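Uncharacterized protein Atu1656/AGR_C_3050 (Agrobacterium tumefaciens, PDB 2OJH) is of unknown function but belongs to the TolB family and folds as a six-bladed beta-propeller, possibly a binding platform, as in TolB. Local coordinates at residues W186-S191 and E210-S215. Sequence-based numbering, arbitrary orientation.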
loop_
_atom_site.group_PDB
_atom_site.type_symbol
_atom_site.label_atom_id
_atom_site.label_comp_id
_atom_site.label_asym_id
_atom_site.label_seq_id
_atom_site.Cartn_x
_atom_site.Cartn_y
_atom_site.Cartn_z
ATOM N N TRP A 186 5.367 7.637 13.550
ATOM C CA TRP A 186 4.333 6.604 13.631
ATOM C C TRP A 186 4.286 5.721 12.393
ATOM O O TRP A 186 4.627 6.156 11.282
ATOM C CB TRP A 186 2.950 7.245 13.790
ATOM C CG TRP A 186 2.742 8.023 15.049
ATOM C CD1 TRP A 186 2.882 9.371 15.211
ATOM C CD2 TRP A 186 2.324 7.505 16.323
ATOM N NE1 TRP A 186 2.596 9.724 16.512
ATOM C CE2 TRP A 186 2.252 8.598 17.214
ATOM C CE3 TRP A 186 2.011 6.223 16.798
ATOM C CZ2 TRP A 186 1.865 8.451 18.549
ATOM C CZ3 TRP A 186 1.637 6.074 18.132
ATOM C CH2 TRP A 186 1.563 7.189 18.988
ATOM N N ILE A 187 3.809 4.491 12.593
ATOM C CA ILE A 187 3.434 3.607 11.493
ATOM C C ILE A 187 1.935 3.319 11.703
ATOM O O ILE A 187 1.564 2.858 12.770
ATOM C CB ILE A 187 4.255 2.302 11.521
ATOM C CG1 ILE A 187 5.717 2.575 11.074
ATOM C CG2 ILE A 187 3.594 1.215 10.635
ATOM C CD1 ILE A 187 6.696 1.522 11.554
ATOM N N TYR A 188 1.101 3.620 10.705
ATOM C CA TYR A 188 -0.338 3.325 10.758
ATOM C C TYR A 188 -0.523 1.953 10.116
ATOM O O TYR A 188 0.212 1.573 9.167
ATOM C CB TYR A 188 -1.150 4.374 9.970
ATOM C CG TYR A 188 -1.297 5.722 10.667
ATOM C CD1 TYR A 188 -0.197 6.565 10.889
ATOM C CD2 TYR A 188 -2.552 6.147 11.136
ATOM C CE1 TYR A 188 -0.362 7.807 11.574
ATOM C CE2 TYR A 188 -2.714 7.367 11.787
ATOM C CZ TYR A 188 -1.625 8.185 12.000
ATOM O OH TYR A 188 -1.823 9.369 12.646
ATOM N N PHE A 189 -1.475 1.192 10.652
ATOM C CA PHE A 189 -1.710 -0.181 10.204
ATOM C C PHE A 189 -3.136 -0.564 10.607
ATOM O O PHE A 189 -3.849 0.262 11.211
ATOM C CB PHE A 189 -0.641 -1.132 10.800
ATOM C CG PHE A 189 -0.741 -1.309 12.307
ATOM C CD1 PHE A 189 -0.181 -0.369 13.189
ATOM C CD2 PHE A 189 -1.400 -2.414 12.835
ATOM C CE1 PHE A 189 -0.295 -0.523 14.561
ATOM C CE2 PHE A 189 -1.516 -2.585 14.234
ATOM C CZ PHE A 189 -0.965 -1.624 15.097
ATOM N N ASN A 190 -3.589 -1.760 10.230
ATOM C CA ASN A 190 -4.890 -2.225 10.763
ATOM C C ASN A 190 -4.768 -3.478 11.619
ATOM O O ASN A 190 -3.843 -4.269 11.458
ATOM C CB ASN A 190 -5.985 -2.368 9.669
ATOM C CG ASN A 190 -5.651 -3.399 8.585
ATOM O OD1 ASN A 190 -4.504 -3.806 8.376
ATOM N ND2 ASN A 190 -6.664 -3.771 7.846
ATOM N N SER A 191 -5.699 -3.663 12.551
ATOM C CA SER A 191 -5.588 -4.788 13.428
ATOM C C SER A 191 -6.985 -5.322 13.688
ATOM O O SER A 191 -7.953 -4.536 13.772
ATOM C CB SER A 191 -4.926 -4.340 14.741
ATOM O OG SER A 191 -4.784 -5.416 15.647
ATOM N N GLU A 210 -1.909 2.734 19.590
ATOM C CA GLU A 210 -3.231 3.325 19.894
ATOM C C GLU A 210 -4.237 3.198 18.750
ATOM O O GLU A 210 -3.858 3.114 17.585
ATOM C CB GLU A 210 -3.100 4.783 20.344
ATOM C CG GLU A 210 -2.374 5.645 19.360
ATOM C CD GLU A 210 -2.036 7.031 19.913
ATOM O OE1 GLU A 210 -1.612 7.158 21.086
ATOM O OE2 GLU A 210 -2.188 8.001 19.167
ATOM N N ARG A 211 -5.521 3.174 19.102
ATOM C CA ARG A 211 -6.572 2.937 18.134
ATOM C C ARG A 211 -6.912 4.244 17.430
ATOM O O ARG A 211 -7.047 5.289 18.084
ATOM C CB ARG A 211 -7.814 2.372 18.825
ATOM C CG ARG A 211 -8.846 1.805 17.888
ATOM C CD ARG A 211 -9.994 1.252 18.671
ATOM N NE ARG A 211 -11.074 0.762 17.822
ATOM C CZ ARG A 211 -12.154 0.135 18.281
ATOM N NH1 ARG A 211 -12.294 -0.112 19.587
ATOM N NH2 ARG A 211 -13.098 -0.261 17.434
ATOM N N ILE A 212 -7.081 4.174 16.111
ATOM C CA ILE A 212 -7.405 5.356 15.309
ATOM C C ILE A 212 -8.803 5.364 14.704
ATOM O O ILE A 212 -9.419 6.431 14.641
ATOM C CB ILE A 212 -6.367 5.583 14.199
ATOM C CG1 ILE A 212 -4.978 5.811 14.825
ATOM C CG2 ILE A 212 -6.834 6.701 13.246
ATOM C CD1 ILE A 212 -4.795 7.104 15.608
ATOM N N THR A 213 -9.305 4.217 14.243
ATOM C CA THR A 213 -10.739 4.143 13.890
ATOM C C THR A 213 -11.529 3.298 14.886
ATOM O O THR A 213 -11.006 2.352 15.483
ATOM C CB THR A 213 -10.998 3.633 12.453
ATOM O OG1 THR A 213 -10.492 2.294 12.300
ATOM C CG2 THR A 213 -10.341 4.530 11.438
ATOM N N ASP A 214 -12.801 3.665 15.065
ATOM C CA ASP A 214 -13.730 2.909 15.867
ATOM C C ASP A 214 -14.998 2.993 15.033
ATOM O O ASP A 214 -15.751 3.947 15.167
ATOM C CB ASP A 214 -13.916 3.610 17.204
ATOM C CG ASP A 214 -14.668 2.771 18.212
ATOM O OD1 ASP A 214 -15.414 1.845 17.817
ATOM O OD2 ASP A 214 -14.504 3.046 19.417
ATOM N N SER A 215 -15.163 2.052 14.099
ATOM C CA SER A 215 -16.214 2.146 13.081
ATOM C C SER A 215 -17.037 0.880 13.037
ATOM O O SER A 215 -16.662 -0.128 13.644
ATOM C CB SER A 215 -15.622 2.398 11.688
ATOM O OG SER A 215 -14.618 1.434 11.357
#
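The carboxylate of Glu210 approaches the indole of Trp186 obliquely, its plane inclined by 34° to the ring. The benzo end does the touching: CD of Glu210 lies 3.7 Å from CH2 of Trp186, and both carboxylate oxygens, OE1 and OE2, are 3.8 Å from that same carbon. Such distances indicate van der Waals contact with the ring. The acid's charge is met by Arg201, which forms a salt bridge to OE2. Glu210 places CG between its backbone N and carbonyl carbon (chi1 56°), and the chain then runs extended to the indole, crossing it at about a right angle.

The ring of Tyr188 is likewise met obliquely, by Ile212, whose CG1 comes within 4.1 Å of CE2 of the tyrosine. Tyr188 OH is hydrogen-bonded to Met256 O and Arg201 NH2, while Pro222 and Pro224 of the following sheet also touch this side chain. Arg201 therefore links the polar ends of Tyr188 and Glu210.

Both segments belong to one four-stranded antiparallel propeller blade, with 186-191 second and 209-211 outermost. Strand 198-203 runs between them, which explains the 8.6 Å separation of the Tyr188 and Ile212 CA atoms and leaves the meeting to side chains. Beyond Arg211 the chain leaves the blade for strand 217-224, the first of the next one. Across this exit, Arg211 NE donates to Thr213 O at 2.8 Å, bent to 141° at the hydrogen but in the carbonyl plane. CG of Asp214 lies over one guanidinium face, near its margin. Arg211 NH2 and Asp214 OD1 are 3.2 Å apart, with the oxygen well out of the guanidinium plane, so the salt bridge rests on charge and no N-H points at it.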